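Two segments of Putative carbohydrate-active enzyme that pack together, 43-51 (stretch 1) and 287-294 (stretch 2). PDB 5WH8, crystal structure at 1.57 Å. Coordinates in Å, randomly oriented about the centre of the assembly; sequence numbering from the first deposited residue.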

# COMPACT_ATOMS: atom_id res chain seq x y z
N PRO A 43 1.27 -7.19 -16.35
CA PRO A 43 1.65 -5.84 -16.81
C PRO A 43 0.61 -5.13 -17.68
O PRO A 43 0.60 -3.92 -17.66
N LYS A 44 -0.25 -5.85 -18.40
CA LYS A 44 -1.27 -5.20 -19.21
C LYS A 44 -2.30 -4.47 -18.35
O LYS A 44 -3.03 -3.59 -18.85
N CYS A 45 -2.39 -4.82 -17.07
CA CYS A 45 -3.32 -4.18 -16.16
C CYS A 45 -2.84 -2.83 -15.60
O CYS A 45 -3.63 -2.15 -14.94
N TYR A 46 -1.58 -2.44 -15.82
CA TYR A 46 -1.00 -1.27 -15.13
C TYR A 46 -0.47 -0.30 -16.18
O TYR A 46 0.71 -0.34 -16.57
N THR A 47 -1.37 0.55 -16.65
CA THR A 47 -1.09 1.50 -17.73
C THR A 47 -1.70 2.87 -17.45
O THR A 47 -2.48 3.04 -16.50
N GLU A 48 -1.37 3.85 -18.29
CA GLU A 48 -2.00 5.14 -18.11
C GLU A 48 -3.51 4.99 -18.23
O GLU A 48 -4.26 5.57 -17.44
N ALA A 49 -3.97 4.21 -19.19
CA ALA A 49 -5.41 4.03 -19.37
C ALA A 49 -6.09 3.37 -18.17
O ALA A 49 -7.17 3.78 -17.77
N SER A 50 -5.48 2.33 -17.61
CA SER A 50 -6.15 1.60 -16.54
C SER A 50 -6.16 2.43 -15.28
O SER A 50 -7.17 2.49 -14.58
N LEU A 51 -5.05 3.09 -14.97
CA LEU A 51 -5.04 3.94 -13.78
C LEU A 51 -5.95 5.17 -13.95
O LEU A 51 -6.57 5.61 -13.00
N ALA A 287 -10.60 -8.96 -18.79
CA ALA A 287 -10.71 -7.51 -18.81
C ALA A 287 -9.44 -6.82 -19.34
O ALA A 287 -9.52 -5.75 -19.94
N SER A 288 -8.27 -7.41 -19.11
CA SER A 288 -7.04 -6.77 -19.62
C SER A 288 -6.90 -6.98 -21.13
O SER A 288 -6.18 -6.23 -21.78
N ASN A 289 -7.58 -7.98 -21.69
CA ASN A 289 -7.60 -8.18 -23.14
C ASN A 289 -8.52 -7.17 -23.82
O ASN A 289 -8.16 -6.60 -24.85
N SER A 290 -9.68 -6.92 -23.22
CA SER A 290 -10.65 -5.97 -23.77
C SER A 290 -10.32 -4.51 -23.45
O SER A 290 -10.71 -3.59 -24.17
N GLY A 291 -9.60 -4.30 -22.35
CA GLY A 291 -9.32 -2.95 -21.89
C GLY A 291 -10.47 -2.32 -21.14
O GLY A 291 -10.51 -1.11 -20.97
N ASP A 292 -11.43 -3.14 -20.71
CA ASP A 292 -12.61 -2.64 -20.01
C ASP A 292 -12.36 -2.68 -18.50
O ASP A 292 -12.64 -3.66 -17.83
N TRP A 293 -11.80 -1.59 -18.01
CA TRP A 293 -11.31 -1.53 -16.64
C TRP A 293 -12.42 -1.38 -15.61
O TRP A 293 -12.14 -1.31 -14.42
N ASN A 294 -13.68 -1.38 -16.06
CA ASN A 294 -14.82 -1.35 -15.17
C ASN A 294 -15.62 -2.67 -15.20
O ASN A 294 -16.69 -2.78 -14.60

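Walking along stretch 2, the first residue, Ala 287, stays out of the interface: its CB points sideways and makes no contact with stretch 1.

Ser 288 is the first side chain to point in. Its CA lies 5.7 Å from the CA of Cys 45, and its CA-to-CB bond is directed toward stretch 1. There CB makes the closest approach, 3.8 Å to Cys 45 SG and 4.1 Å to Lys 44 CB; OG (chi1 66°, p) is also hydrogen-bonded elsewhere in the structure. Cys 45 is in the m rotamer (-71°), its CA-to-CB bond running sideways. Lys 44, also m at chi1, has its CA-to-CB bond toward stretch 2 and extends along this helix, placing its CE 3.6 Å from Ser 288 O.

Asn 289 has its CA-to-CB bond directed away, yet with chi1 at -71° (m) its end comes nearer, and OD1 lies 3.7 Å from Lys 44 NZ. That separation is long, and no hydrogen bond crosses between the stretches; the interface is built from packing contacts.

Ser 290, Gly 291 and Asp 292 make no contact across. Ser 290 points away, and its OG accepts from Asp 292 N at 3.2 Å. Gly 291 ends the helical geometry with a positive phi of 80°; a CB there would be jammed against the preceding carbonyl O, a constraint independent of stretch 1. Asp 292 is out of reach.

Trp 293 supplies the largest contact, with 103 Å² covered by stretch 1. Its CA-to-CB bond points toward that stretch, and chi1 of -53° (m) with chi2 of 117° lays the indole against Ser 50. Ser 50 CA sits 3.6 Å from the centroid of the Trp 293 five-membered ring, only 7° off the normal, which identifies a CH-pi contact over the face; Ser 50 CB is also 3.6 Å from Trp 293 CE2. Farther along the indole, Trp 293 CH2 approaches Lys 44 O at 3.2 Å and Cys 45 CA at 3.9 Å, while Ala 49 CB is 4.2 Å from Trp 293 NE1. Ser 50 is held by its own stretch: in the p rotamer (71°), its OG donates to Cys 45 O at 2.7 Å and accepts from Thr 47 N at 3.0 Å, while Ser 50 N donates to Thr 47 OG1 at 3.1 Å in a capping bond.

Asn 294 is out of reach of stretch 1.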

# COMPACT_ATOMS: atom_id res chain seq x y z
CB PRO A 43 2.93 -6.09 -17.62
CG PRO A 43 2.84 -7.52 -18.03
CD PRO A 43 2.16 -8.23 -16.90
CB LYS A 44 -1.97 -6.22 -20.11
CG LYS A 44 -1.10 -6.69 -21.25
CD LYS A 44 -1.86 -7.64 -22.18
CE LYS A 44 -2.84 -6.90 -23.08
NZ LYS A 44 -3.44 -7.82 -24.10
CB CYS A 45 -3.65 -5.10 -14.97
SG CYS A 45 -4.67 -6.56 -15.38
CB TYR A 46 0.08 -1.70 -14.12
CG TYR A 46 -0.44 -2.84 -13.27
CD1 TYR A 46 -1.65 -2.71 -12.58
CD2 TYR A 46 0.20 -4.08 -13.24
CE1 TYR A 46 -2.18 -3.78 -11.85
CE2 TYR A 46 -0.32 -5.14 -12.51
CZ TYR A 46 -1.51 -4.99 -11.83
OH TYR A 46 -2.03 -6.06 -11.15
CB THR A 47 -1.66 1.01 -19.07
OG1 THR A 47 -3.09 1.00 -18.99
CG2 THR A 47 -1.18 -0.37 -19.42
CB GLU A 48 -1.46 6.16 -19.12
CG GLU A 48 -2.02 7.55 -18.81
CD GLU A 48 -1.34 8.68 -19.55
OE1 GLU A 48 -0.29 8.45 -20.19
OE2 GLU A 48 -1.86 9.82 -19.48
CB ALA A 49 -5.69 3.23 -20.63
CB SER A 50 -5.48 0.23 -16.29
OG SER A 50 -4.20 0.34 -15.70
CB LEU A 51 -3.62 4.38 -13.45
CG LEU A 51 -2.79 3.44 -12.56
CD1 LEU A 51 -3.33 3.45 -11.17
CD2 LEU A 51 -2.75 2.03 -13.10
CB ALA A 287 -11.05 -6.98 -17.41
CB SER A 288 -5.79 -7.28 -18.89
OG SER A 288 -5.54 -8.64 -19.15
CB ASN A 289 -8.06 -9.60 -23.51
CG ASN A 289 -7.03 -10.66 -23.16
OD1 ASN A 289 -5.83 -10.41 -23.13
ND2 ASN A 289 -7.51 -11.88 -22.91
CB SER A 290 -12.05 -6.27 -23.22
OG SER A 290 -12.10 -6.01 -21.83
CB ASP A 292 -13.86 -3.45 -20.38
CG ASP A 292 -15.14 -2.82 -19.87
OD1 ASP A 292 -15.07 -1.92 -19.03
OD2 ASP A 292 -16.25 -3.24 -20.32
CB TRP A 293 -10.31 -0.37 -16.54
CG TRP A 293 -9.24 -0.48 -17.58
CD1 TRP A 293 -8.99 0.40 -18.61
CD2 TRP A 293 -8.30 -1.54 -17.71
NE1 TRP A 293 -7.93 -0.06 -19.37
CE2 TRP A 293 -7.49 -1.25 -18.84
CE3 TRP A 293 -8.05 -2.71 -16.99
CZ2 TRP A 293 -6.47 -2.10 -19.26
CZ3 TRP A 293 -7.02 -3.56 -17.41
CH2 TRP A 293 -6.24 -3.24 -18.53
CB ASN A 294 -15.72 -0.16 -15.51
CG ASN A 294 -15.07 1.17 -15.15
OD1 ASN A 294 -14.91 1.48 -13.98
ND2 ASN A 294 -14.68 1.94 -16.15